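Local coordinates for protein FAD-dependent pyridine nucleotide-disulphide oxidoreductase (Desulfovibrio vulgaris, PDB 3IWA) that probably uses a bound FAD to pass electrons from a reduced nicotinamide nucleotide to a disulphide or related acceptor, at residues L121-N126 and A254-N259; T139-L144 and G168-E173; G274-D279 and D294-P299; V7-V12 and T32-A37. All blocks are in the same frame, centred on the assembly; numbering follows the deposited sequence.

Interaction 1: L121-N126 and A254-N259; sequences LGSKAN and AGVSPN
Leu121 meets Asn259 through backbone and side chain alike: Leu121 CB lies 3.4 Å from Asn259 O, and the leucine carbonyl takes a weak bond from Asn259 ND2. At Gly122, whose positive phi suits glycine, the backbone pairing begins, and Gly122 O accepts Asn259 N at 3.0 Å. Ser123 follows opposite Pro258, in a non-hydrogen-bonded antiparallel pair. Ser123 OG, turned between the backbone N and the carbonyl carbon (chi1 54°), rests 3.7 Å from Val256 CB. Lys124 and Ser257 form the hydrogen-bonded pair, each backbone N giving a 2.8 Å bond to the other residue's O. The lysine chain, extended beyond CG, passes over the strand so that Lys124 CE comes 3.6 Å from Pro258 O. Asn126 N then bonds Gly255 O at 2.8 Å, and the asparagine CB and CG fold against that same oxygen. Water 1 also donates to Gly255 O, as well as to Asn126 O, and accepts from Ala254 N, closing the end of the ladder. This two-stranded ribbon illustrates how two parallel sheets can be coupled: strand 123-125 leads from strand 116-119 of one sheet to strand 138-140 of the other, while strand 256-258 returns from strand 249-252. Ser123 rests on the Thr142 loop, Pro258 on Ala275 and Val256 on Phe308.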
loop_
_atom_site.group_PDB
_atom_site.type_symbol
_atom_site.label_atom_id
_atom_site.label_comp_id
_atom_site.label_asym_id
_atom_site.label_seq_id
_atom_site.Cartn_x
_atom_site.Cartn_y
_atom_site.Cartn_z
ATOM N N LEU A 121 12.600 28.071 -2.773
ATOM C CA LEU A 121 13.839 28.551 -2.222
ATOM C C LEU A 121 14.670 27.493 -1.548
ATOM O O LEU A 121 15.806 27.769 -1.207
ATOM C CB LEU A 121 13.577 29.674 -1.212
ATOM C CG LEU A 121 12.722 30.830 -1.714
ATOM C CD1 LEU A 121 12.528 31.809 -0.602
ATOM C CD2 LEU A 121 13.346 31.480 -2.906
ATOM N N GLY A 122 14.123 26.298 -1.324
ATOM C CA GLY A 122 14.914 25.217 -0.727
ATOM C C GLY A 122 15.298 25.496 0.722
ATOM O O GLY A 122 14.693 26.330 1.408
ATOM N N SER A 123 16.312 24.806 1.195
ATOM C CA SER A 123 16.715 24.926 2.574
ATOM C C SER A 123 18.228 25.123 2.630
ATOM O O SER A 123 18.890 25.083 1.599
ATOM C CB SER A 123 16.312 23.653 3.307
ATOM O OG SER A 123 16.847 22.537 2.617
ATOM N N LYS A 124 18.748 25.341 3.838
ATOM C CA LYS A 124 20.188 25.455 4.105
ATOM C C LYS A 124 20.522 24.497 5.233
ATOM O O LYS A 124 19.709 24.297 6.156
ATOM C CB LYS A 124 20.621 26.890 4.511
ATOM C CG LYS A 124 19.497 27.740 5.154
ATOM C CD LYS A 124 19.965 28.857 6.106
ATOM C CE LYS A 124 18.741 29.523 6.787
ATOM N NZ LYS A 124 19.059 30.477 7.908
ATOM N N ALA A 125 21.722 23.925 5.145
ATOM C CA ALA A 125 22.246 23.003 6.132
ATOM C C ALA A 125 22.404 23.707 7.481
ATOM O O ALA A 125 22.895 24.855 7.554
ATOM C CB ALA A 125 23.583 22.397 5.654
ATOM N N ASN A 126 21.923 23.050 8.535
ATOM C CA ASN A 126 22.234 23.488 9.892
ATOM C C ASN A 126 23.748 23.270 10.142
ATOM O O ASN A 126 24.319 22.191 9.857
ATOM C CB ASN A 126 21.401 22.737 10.936
ATOM C CG ASN A 126 19.926 23.181 10.979
ATOM O OD1 ASN A 126 19.507 24.129 10.310
ATOM N ND2 ASN A 126 19.140 22.483 11.793
ATOM N N ALA A 254 22.921 17.248 9.022
ATOM C CA ALA A 254 22.385 17.308 10.371
ATOM C C ALA A 254 21.130 18.139 10.408
ATOM O O ALA A 254 20.862 18.808 11.402
ATOM C CB ALA A 254 23.428 17.886 11.346
ATOM N N GLY A 255 20.360 18.106 9.331
ATOM C CA GLY A 255 19.094 18.832 9.314
ATOM C C GLY A 255 19.228 20.242 8.745
ATOM O O GLY A 255 20.326 20.804 8.647
ATOM N N VAL A 256 18.086 20.816 8.403
ATOM C CA VAL A 256 18.029 21.967 7.537
ATOM C C VAL A 256 17.100 23.019 8.083
ATOM O O VAL A 256 16.254 22.733 8.925
ATOM C CB VAL A 256 17.533 21.544 6.149
ATOM C CG1 VAL A 256 18.433 20.412 5.589
ATOM C CG2 VAL A 256 16.036 21.112 6.194
ATOM N N SER A 257 17.290 24.251 7.623
ATOM C CA SER A 257 16.370 25.337 7.919
ATOM C C SER A 257 15.904 25.905 6.602
ATOM O O SER A 257 16.651 25.879 5.627
ATOM C CB SER A 257 17.032 26.431 8.759
ATOM O OG SER A 257 16.623 26.327 10.123
ATOM N N PRO A 258 14.663 26.410 6.562
ATOM C CA PRO A 258 14.167 26.978 5.329
ATOM C C PRO A 258 14.998 28.190 4.898
ATOM O O PRO A 258 15.294 29.055 5.714
ATOM C CB PRO A 258 12.726 27.389 5.686
ATOM C CG PRO A 258 12.374 26.626 6.872
ATOM C CD PRO A 258 13.641 26.433 7.621
ATOM N N ASN A 259 15.359 28.227 3.620
ATOM C CA ASN A 259 16.158 29.313 3.042
ATOM C C ASN A 259 15.298 30.531 2.643
ATOM O O ASN A 259 15.247 30.884 1.486
ATOM C CB ASN A 259 16.905 28.773 1.808
ATOM C CG ASN A 259 17.971 29.768 1.253
ATOM O OD1 ASN A 259 18.363 30.690 1.942
ATOM N ND2 ASN A 259 18.438 29.548 0.009
HETATM O O HOH W 1 23.053 20.097 8.257
#

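Interaction 2: T139-L144 and G168-E173; sequences TPVTNL and GFIGLE
Ile170 pushes both of its branches against the 139-144 segment, and the contact is essentially the story of this one side chain. Its CG1 stands anti to the carbonyl carbon (chi1 -64°), which sets CG2 anti to the backbone N and directs it at Val141. There Ile170 CG2 finds a polar and an apolar neighbour together: Val141 O at 3.5 Å and Val141 CG1 at 3.7 Å. The valine meets it with its CG1 branch, and the two side chains cross obliquely. The second branch of Ile170 bends at chi2 (-66°), placing CD1 at the turn that follows the strand. Ile170 CD1 lies 3.8 Å from Asn143 C and 3.9 Å from Leu144 CD2. Leu144 CD2 also comes within 4.3 Å of Glu173 OE2, so the aliphatic patch gives way to a carboxylate one helical turn further on. No hydrogen bond joins the two segments; dispersion and shape carry the contact. The polar end of Asn143 is engaged instead by its own helix, since OD1 caps Glu146 N at the start of helix 144-153. Val141 also packs on Ala147 and Val150 of that helix. Gly168 occupies the N-cap of helix 169-182, and Gly168 O accepts Leu172 N at 2.9 Å. Together with Gly171 it fits a GxGxxG strand-turn-helix pattern, consistent with the nucleotide-binding turn of a Rossmann fold, here probably the one for the pyridine nucleotide.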
loop_
_atom_site.group_PDB
_atom_site.type_symbol
_atom_site.label_atom_id
_atom_site.label_comp_id
_atom_site.label_asym_id
_atom_site.label_seq_id
_atom_site.Cartn_x
_atom_site.Cartn_y
_atom_site.Cartn_z
ATOM N N THR A 139 31.074 19.808 3.283
ATOM C CA THR A 139 30.049 19.899 2.267
ATOM C C THR A 139 28.646 19.686 2.791
ATOM O O THR A 139 28.294 18.570 3.133
ATOM C CB THR A 139 30.276 18.866 1.196
ATOM O OG1 THR A 139 31.676 18.716 0.980
ATOM C CG2 THR A 139 29.584 19.286 -0.088
ATOM N N PRO A 140 27.819 20.750 2.775
ATOM C CA PRO A 140 26.431 20.627 3.167
ATOM C C PRO A 140 25.713 19.814 2.113
ATOM O O PRO A 140 26.011 19.961 0.935
ATOM C CB PRO A 140 25.918 22.074 3.117
ATOM C CG PRO A 140 26.688 22.699 1.997
ATOM C CD PRO A 140 28.062 22.005 2.032
ATOM N N VAL A 141 24.807 18.943 2.536
ATOM C CA VAL A 141 23.915 18.239 1.604
ATOM C C VAL A 141 22.491 18.278 2.174
ATOM O O VAL A 141 22.205 17.619 3.168
ATOM C CB VAL A 141 24.398 16.789 1.368
ATOM C CG1 VAL A 141 23.412 16.028 0.473
ATOM C CG2 VAL A 141 25.807 16.817 0.774
ATOM N N THR A 142 21.627 19.094 1.569
ATOM C CA THR A 142 20.281 19.368 2.114
ATOM C C THR A 142 19.154 18.595 1.430
ATOM O O THR A 142 18.003 18.664 1.849
ATOM C CB THR A 142 19.911 20.881 2.008
ATOM O OG1 THR A 142 19.792 21.266 0.618
ATOM C CG2 THR A 142 20.944 21.758 2.744
ATOM N N ASN A 143 19.472 17.909 0.348
ATOM C CA ASN A 143 18.466 17.160 -0.396
ATOM C C ASN A 143 19.122 16.076 -1.257
ATOM O O ASN A 143 20.340 16.079 -1.479
ATOM C CB ASN A 143 17.572 18.108 -1.233
ATOM C CG ASN A 143 18.336 18.813 -2.358
ATOM O OD1 ASN A 143 18.920 18.166 -3.217
ATOM N ND2 ASN A 143 18.306 20.140 -2.361
ATOM N N LEU A 144 18.292 15.154 -1.722
ATOM C CA LEU A 144 18.732 13.977 -2.454
ATOM C C LEU A 144 19.399 14.306 -3.781
ATOM O O LEU A 144 20.276 13.563 -4.242
ATOM C CB LEU A 144 17.521 13.060 -2.723
ATOM C CG LEU A 144 17.094 12.185 -1.565
ATOM C CD1 LEU A 144 16.109 11.133 -2.090
ATOM C CD2 LEU A 144 18.349 11.500 -0.971
ATOM N N GLY A 168 20.680 10.800 9.740
ATOM C CA GLY A 168 19.327 10.837 9.199
ATOM C C GLY A 168 19.267 10.273 7.798
ATOM O O GLY A 168 20.181 9.578 7.372
ATOM N N PHE A 169 18.174 10.559 7.086
ATOM C CA PHE A 169 17.933 9.998 5.767
ATOM C C PHE A 169 19.120 10.326 4.843
ATOM O O PHE A 169 19.690 9.447 4.225
ATOM C CB PHE A 169 16.572 10.486 5.168
ATOM N N ILE A 170 19.485 11.591 4.781
ATOM C CA ILE A 170 20.593 12.046 3.942
ATOM C C ILE A 170 21.930 11.433 4.377
ATOM O O ILE A 170 22.655 10.827 3.582
ATOM C CB ILE A 170 20.687 13.589 3.987
ATOM C CG1 ILE A 170 19.422 14.205 3.364
ATOM C CG2 ILE A 170 21.908 14.087 3.252
ATOM C CD1 ILE A 170 19.287 13.943 1.914
ATOM N N GLY A 171 22.251 11.566 5.648
ATOM C CA GLY A 171 23.496 10.998 6.156
ATOM C C GLY A 171 23.671 9.523 5.809
ATOM O O GLY A 171 24.721 9.097 5.329
ATOM N N LEU A 172 22.637 8.731 6.042
ATOM C CA LEU A 172 22.779 7.303 5.861
ATOM C C LEU A 172 22.898 6.964 4.398
ATOM O O LEU A 172 23.701 6.132 4.043
ATOM C CB LEU A 172 21.615 6.535 6.484
ATOM C CG LEU A 172 21.455 6.572 8.002
ATOM C CD1 LEU A 172 20.661 5.336 8.387
ATOM C CD2 LEU A 172 22.783 6.588 8.689
ATOM N N GLU A 173 22.106 7.609 3.543
ATOM C CA GLU A 173 22.229 7.365 2.089
ATOM C C GLU A 173 23.641 7.711 1.588
ATOM O O GLU A 173 24.178 7.010 0.745
ATOM C CB GLU A 173 21.187 8.151 1.272
ATOM C CG GLU A 173 19.699 7.898 1.641
ATOM C CD GLU A 173 19.030 6.884 0.725
ATOM O OE1 GLU A 173 19.456 5.698 0.735
ATOM O OE2 GLU A 173 18.075 7.272 -0.001
#

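Interaction 3: G274-D279 and D294-P299; sequences GAIIVD and DCVTIP
The peptide group joining Val296 to Thr297 has Ala275 CB over one of its faces, 3.6 Å from Thr297 N, while Thr297 N reaches Ile276 O at 3.0 Å. That donor is tilted 32° from the carbonyl plane of Ile276. By contrast, Cys295 O receives Ile276 N within its carbonyl plane, in a shorter bond of 2.7 Å. Ile276 thus bonds both residues that flank Val296, Cys295 and Thr297, the mark of a parallel bridge. Beyond it the strands part: the end-to-end directions of the touching parts are 52° apart, and direct pairing yields to water 2, which donates to both Val278 O and Thr297 O at 2.7 Å each. Side chains pack on both faces. On the face of Ile276 and Val296, Ile276 CD1 reaches Cys295 SG at 4.1 Å. Val278 crosses Val296 at about a right angle, with Val278 CG1 4.0 Å from Val296 CG1. Its other methyl, CG2, lies alongside Ile298 CG2. On the face of Ile277 and Thr297, those two side chains lie side by side, with Ile277 CG1 3.7 Å from Thr297 CG2. Strand 296-299 is the middle of a small three-stranded sheet: strand 276-277 runs parallel on one flank, and strand 306-307 antiparallel on the other, where Thr297 OG1 bonds Gly307 O. Ile276, Val278 and Val296 all pack on Ala291 of strand 289-291, setting this small sheet against an outermost strand of a parallel five-stranded sheet.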
loop_
_atom_site.group_PDB
_atom_site.type_symbol
_atom_site.label_atom_id
_atom_site.label_comp_id
_atom_site.label_asym_id
_atom_site.label_seq_id
_atom_site.Cartn_x
_atom_site.Cartn_y
_atom_site.Cartn_z
ATOM N N GLY A 274 10.910 29.850 10.538
ATOM C CA GLY A 274 11.153 30.562 9.266
ATOM C C GLY A 274 10.517 29.922 8.030
ATOM O O GLY A 274 10.786 30.345 6.907
ATOM N N ALA A 275 9.694 28.886 8.221
ATOM C CA ALA A 275 9.077 28.196 7.084
ATOM C C ALA A 275 7.928 29.053 6.587
ATOM O O ALA A 275 7.165 29.577 7.382
ATOM C CB ALA A 275 8.590 26.789 7.467
ATOM N N ILE A 276 7.833 29.224 5.272
ATOM C CA ILE A 276 6.737 29.978 4.650
ATOM C C ILE A 276 5.402 29.244 4.871
ATOM O O ILE A 276 5.297 28.035 4.629
ATOM C CB ILE A 276 6.989 30.150 3.162
ATOM C CG1 ILE A 276 8.226 31.027 2.908
ATOM C CG2 ILE A 276 5.784 30.721 2.475
ATOM C CD1 ILE A 276 8.666 31.035 1.470
ATOM N N ILE A 277 4.401 29.973 5.358
ATOM C CA ILE A 277 3.111 29.403 5.656
ATOM C C ILE A 277 2.284 29.486 4.398
ATOM O O ILE A 277 2.116 30.559 3.839
ATOM C CB ILE A 277 2.428 30.132 6.818
ATOM C CG1 ILE A 277 3.198 29.911 8.123
ATOM C CG2 ILE A 277 0.938 29.691 6.991
ATOM C CD1 ILE A 277 2.643 30.766 9.278
ATOM N N VAL A 278 1.780 28.340 3.948
ATOM C CA VAL A 278 0.914 28.272 2.771
ATOM C C VAL A 278 -0.427 27.597 3.056
ATOM O O VAL A 278 -0.544 26.739 3.927
ATOM C CB VAL A 278 1.615 27.536 1.630
ATOM C CG1 VAL A 278 2.876 28.304 1.228
ATOM C CG2 VAL A 278 1.946 26.111 2.036
ATOM N N ASP A 279 -1.443 27.967 2.282
ATOM C CA ASP A 279 -2.709 27.263 2.337
ATOM C C ASP A 279 -2.632 25.994 1.477
ATOM O O ASP A 279 -1.574 25.684 0.900
ATOM C CB ASP A 279 -3.862 28.197 1.937
ATOM C CG ASP A 279 -3.922 28.493 0.452
ATOM O OD1 ASP A 279 -3.177 27.883 -0.359
ATOM O OD2 ASP A 279 -4.743 29.383 0.098
ATOM N N ASP A 294 11.062 22.441 0.442
ATOM C CA ASP A 294 11.642 22.530 1.790
ATOM C C ASP A 294 11.620 23.929 2.443
ATOM O O ASP A 294 12.315 24.128 3.441
ATOM C CB ASP A 294 13.121 22.122 1.766
ATOM C CG ASP A 294 13.387 20.811 1.062
ATOM O OD1 ASP A 294 12.458 20.002 0.839
ATOM O OD2 ASP A 294 14.581 20.591 0.746
ATOM N N CYS A 295 10.925 24.907 1.856
ATOM C CA CYS A 295 10.878 26.252 2.427
ATOM C C CYS A 295 9.541 26.548 3.077
ATOM O O CYS A 295 9.353 27.625 3.634
ATOM C CB CYS A 295 11.208 27.311 1.388
ATOM S SG CYS A 295 10.109 27.511 -0.069
ATOM N N VAL A 296 8.631 25.572 3.047
ATOM C CA VAL A 296 7.294 25.745 3.573
ATOM C C VAL A 296 6.979 24.810 4.736
ATOM O O VAL A 296 7.616 23.781 4.918
ATOM C CB VAL A 296 6.205 25.541 2.454
ATOM C CG1 VAL A 296 6.463 26.468 1.237
ATOM C CG2 VAL A 296 6.140 24.073 1.975
ATOM N N THR A 297 5.970 25.209 5.511
ATOM C CA THR A 297 5.275 24.355 6.463
ATOM C C THR A 297 3.907 24.002 5.913
ATOM O O THR A 297 3.253 24.838 5.344
ATOM C CB THR A 297 5.063 25.005 7.880
ATOM O OG1 THR A 297 4.265 24.131 8.713
ATOM C CG2 THR A 297 4.348 26.378 7.786
ATOM N N ILE A 298 3.506 22.747 6.082
ATOM C CA ILE A 298 2.165 22.284 5.746
ATOM C C ILE A 298 1.655 21.399 6.897
ATOM O O ILE A 298 2.428 20.923 7.694
ATOM C CB ILE A 298 2.160 21.445 4.495
ATOM C CG1 ILE A 298 3.100 20.254 4.663
ATOM C CG2 ILE A 298 2.568 22.277 3.314
ATOM C CD1 ILE A 298 3.203 19.396 3.462
ATOM N N PRO A 299 0.336 21.190 6.981
ATOM C CA PRO A 299 -0.232 20.434 8.099
ATOM C C PRO A 299 0.336 19.025 8.211
ATOM O O PRO A 299 0.453 18.313 7.202
ATOM C CB PRO A 299 -1.711 20.357 7.746
ATOM C CG PRO A 299 -1.945 21.493 6.815
ATOM C CD PRO A 299 -0.699 21.567 6.012
HETATM O O HOH W 2 0.891 25.840 6.035
#

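Interaction 4: V7-V12 and T32-A37; sequences VVIGAV and TMIDQA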
loop_
_atom_site.group_PDB
_atom_site.type_symbol
_atom_site.label_atom_id
_atom_site.label_comp_id
_atom_site.label_asym_id
_atom_site.label_seq_id
_atom_site.Cartn_x
_atom_site.Cartn_y
_atom_site.Cartn_z
ATOM N N VAL A 7 7.057 34.409 -12.646
ATOM C CA VAL A 7 8.453 34.307 -12.270
ATOM C C VAL A 7 8.606 33.180 -11.222
ATOM O O VAL A 7 7.841 33.084 -10.293
ATOM C CB VAL A 7 8.942 35.647 -11.712
ATOM C CG1 VAL A 7 10.316 35.494 -11.036
ATOM C CG2 VAL A 7 8.988 36.674 -12.845
ATOM N N VAL A 8 9.606 32.341 -11.406
ATOM C CA VAL A 8 9.868 31.235 -10.514
ATOM C C VAL A 8 11.276 31.406 -9.962
ATOM O O VAL A 8 12.209 31.493 -10.728
ATOM C CB VAL A 8 9.748 29.894 -11.281
ATOM C CG1 VAL A 8 10.156 28.770 -10.420
ATOM C CG2 VAL A 8 8.344 29.705 -11.753
ATOM N N ILE A 9 11.414 31.452 -8.638
ATOM C CA ILE A 9 12.707 31.606 -7.999
ATOM C C ILE A 9 13.164 30.321 -7.349
ATOM O O ILE A 9 12.606 29.884 -6.348
ATOM C CB ILE A 9 12.686 32.658 -6.909
ATOM C CG1 ILE A 9 12.467 34.031 -7.498
ATOM C CG2 ILE A 9 14.015 32.658 -6.119
ATOM C CD1 ILE A 9 12.135 35.011 -6.471
ATOM N N GLY A 10 14.234 29.771 -7.893
ATOM C CA GLY A 10 14.849 28.553 -7.404
ATOM C C GLY A 10 14.680 27.499 -8.471
ATOM O O GLY A 10 13.631 27.403 -9.105
ATOM N N ALA A 11 15.721 26.723 -8.706
ATOM C CA ALA A 11 15.593 25.529 -9.536
ATOM C C ALA A 11 15.878 24.340 -8.620
ATOM O O ALA A 11 17.014 24.115 -8.217
ATOM C CB ALA A 11 16.558 25.574 -10.737
ATOM N N VAL A 12 14.820 23.630 -8.236
ATOM C CA VAL A 12 14.932 22.489 -7.356
ATOM C C VAL A 12 14.438 21.321 -8.220
ATOM O O VAL A 12 14.944 21.072 -9.340
ATOM C CB VAL A 12 14.142 22.723 -6.001
ATOM C CG1 VAL A 12 14.933 23.587 -5.026
ATOM C CG2 VAL A 12 12.811 23.392 -6.232
ATOM N N THR A 32 9.717 33.066 -16.426
ATOM C CA THR A 32 11.133 33.283 -16.205
ATOM C C THR A 32 11.511 32.542 -14.919
ATOM O O THR A 32 10.868 32.700 -13.888
ATOM C CB THR A 32 11.446 34.806 -16.095
ATOM O OG1 THR A 32 10.938 35.493 -17.252
ATOM C CG2 THR A 32 12.935 35.046 -15.949
ATOM N N MET A 33 12.561 31.748 -15.001
ATOM C CA MET A 33 13.072 30.973 -13.890
ATOM C C MET A 33 14.446 31.512 -13.541
ATOM O O MET A 33 15.264 31.717 -14.426
ATOM C CB MET A 33 13.226 29.510 -14.290
ATOM C CG MET A 33 11.931 28.751 -14.500
ATOM S SD MET A 33 12.160 26.965 -14.294
ATOM C CE MET A 33 12.717 26.843 -12.636
ATOM N N ILE A 34 14.693 31.717 -12.255
ATOM C CA ILE A 34 15.934 32.240 -11.753
ATOM C C ILE A 34 16.494 31.142 -10.887
ATOM O O ILE A 34 15.763 30.547 -10.095
ATOM C CB ILE A 34 15.669 33.449 -10.863
ATOM C CG1 ILE A 34 15.149 34.625 -11.696
ATOM C CG2 ILE A 34 16.910 33.836 -10.119
ATOM C CD1 ILE A 34 14.401 35.662 -10.865
ATOM N N ASP A 35 17.775 30.857 -11.019
ATOM C CA ASP A 35 18.335 29.777 -10.249
ATOM C C ASP A 35 18.669 30.133 -8.787
ATOM O O ASP A 35 18.955 29.233 -7.986
ATOM C CB ASP A 35 19.559 29.212 -10.950
ATOM C CG ASP A 35 20.721 30.165 -10.964
ATOM O OD1 ASP A 35 20.550 31.371 -10.675
ATOM O OD2 ASP A 35 21.814 29.687 -11.281
ATOM N N GLN A 36 18.630 31.418 -8.437
ATOM C CA GLN A 36 18.903 31.881 -7.054
ATOM C C GLN A 36 20.248 31.367 -6.470
ATOM O O GLN A 36 20.338 30.934 -5.311
ATOM C CB GLN A 36 17.733 31.523 -6.120
ATOM C CG GLN A 36 17.716 32.315 -4.806
ATOM C CD GLN A 36 17.361 33.772 -5.013
ATOM O OE1 GLN A 36 17.113 34.206 -6.136
ATOM N NE2 GLN A 36 17.310 34.533 -3.930
ATOM N N ALA A 37 21.289 31.453 -7.290
ATOM C CA ALA A 37 22.612 30.885 -6.984
ATOM C C ALA A 37 23.320 31.525 -5.782
ATOM O O ALA A 37 23.125 32.706 -5.478
ATOM C CB ALA A 37 23.492 30.973 -8.212
#
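Met33 bends at chi3 (60°), and this brings Met33 CE beside Val8, 3.9 Å from Val8 CG1 and 3.7 Å from Gly10 O. Val8 and Met33 lie side by side on this face of the sheet, pointing the same way. On the Ile9 face, Gln36 crosses Ile9 at a slant: with CG anti to the backbone N, the bend at chi2 (70°) places CD against Ile9 CG2. Ile9 CG2 then sits 3.7 Å from Gln36 CD and 3.5 Å from Gln36 OE1, an oxygen that is held by Ala89 N. Further back on that face, Val7 CG1 meets Ile34 CD1 at 4.1 Å. Between the two faces runs a parallel ladder. Val8 N donates to Thr32 O at 2.8 Å, Val8 O accepts Ile34 N, and Gly10 N donates to Ile34 O at 2.8 Å. Gly10, with positive phi, ends the ladder and starts the loop leading to helix 14-25; in relatives the corresponding turn holds the FAD pyrophosphate. The two strands are the first and last elements of the beta-alpha-beta unit 5-9, 14-25, 30-34. Strand 5-9 has strand 116-119 on its other flank, with Ile9 on Leu117 and Leu119, while Ile34 leans on Thr87 of strand 87-93 and Leu112 of strand 109-113.

How the interactions relate
The four contacts follow the domain plan of the chain. Interaction 4 comes first, in the parallel sheet that probably carries FAD. Interaction 1 closes a long loop between the two parallel sheets, probably the FAD- and nicotinamide-nucleotide-binding ones, and interaction 2 is nested inside it; interaction 3 opens afterwards. Interaction 1 is central in space as well: its centre is about 11 Å from that of interaction 2, 13 Å from interaction 3 and 17 Å from interaction 4, and it touches all three. Leu121 CD2 meets Ile9 CG2 at 3.5 Å, for example. Interactions 2 and 4, about 22 Å apart between centres, do not touch; the ribbon of interaction 1 lies between these regions.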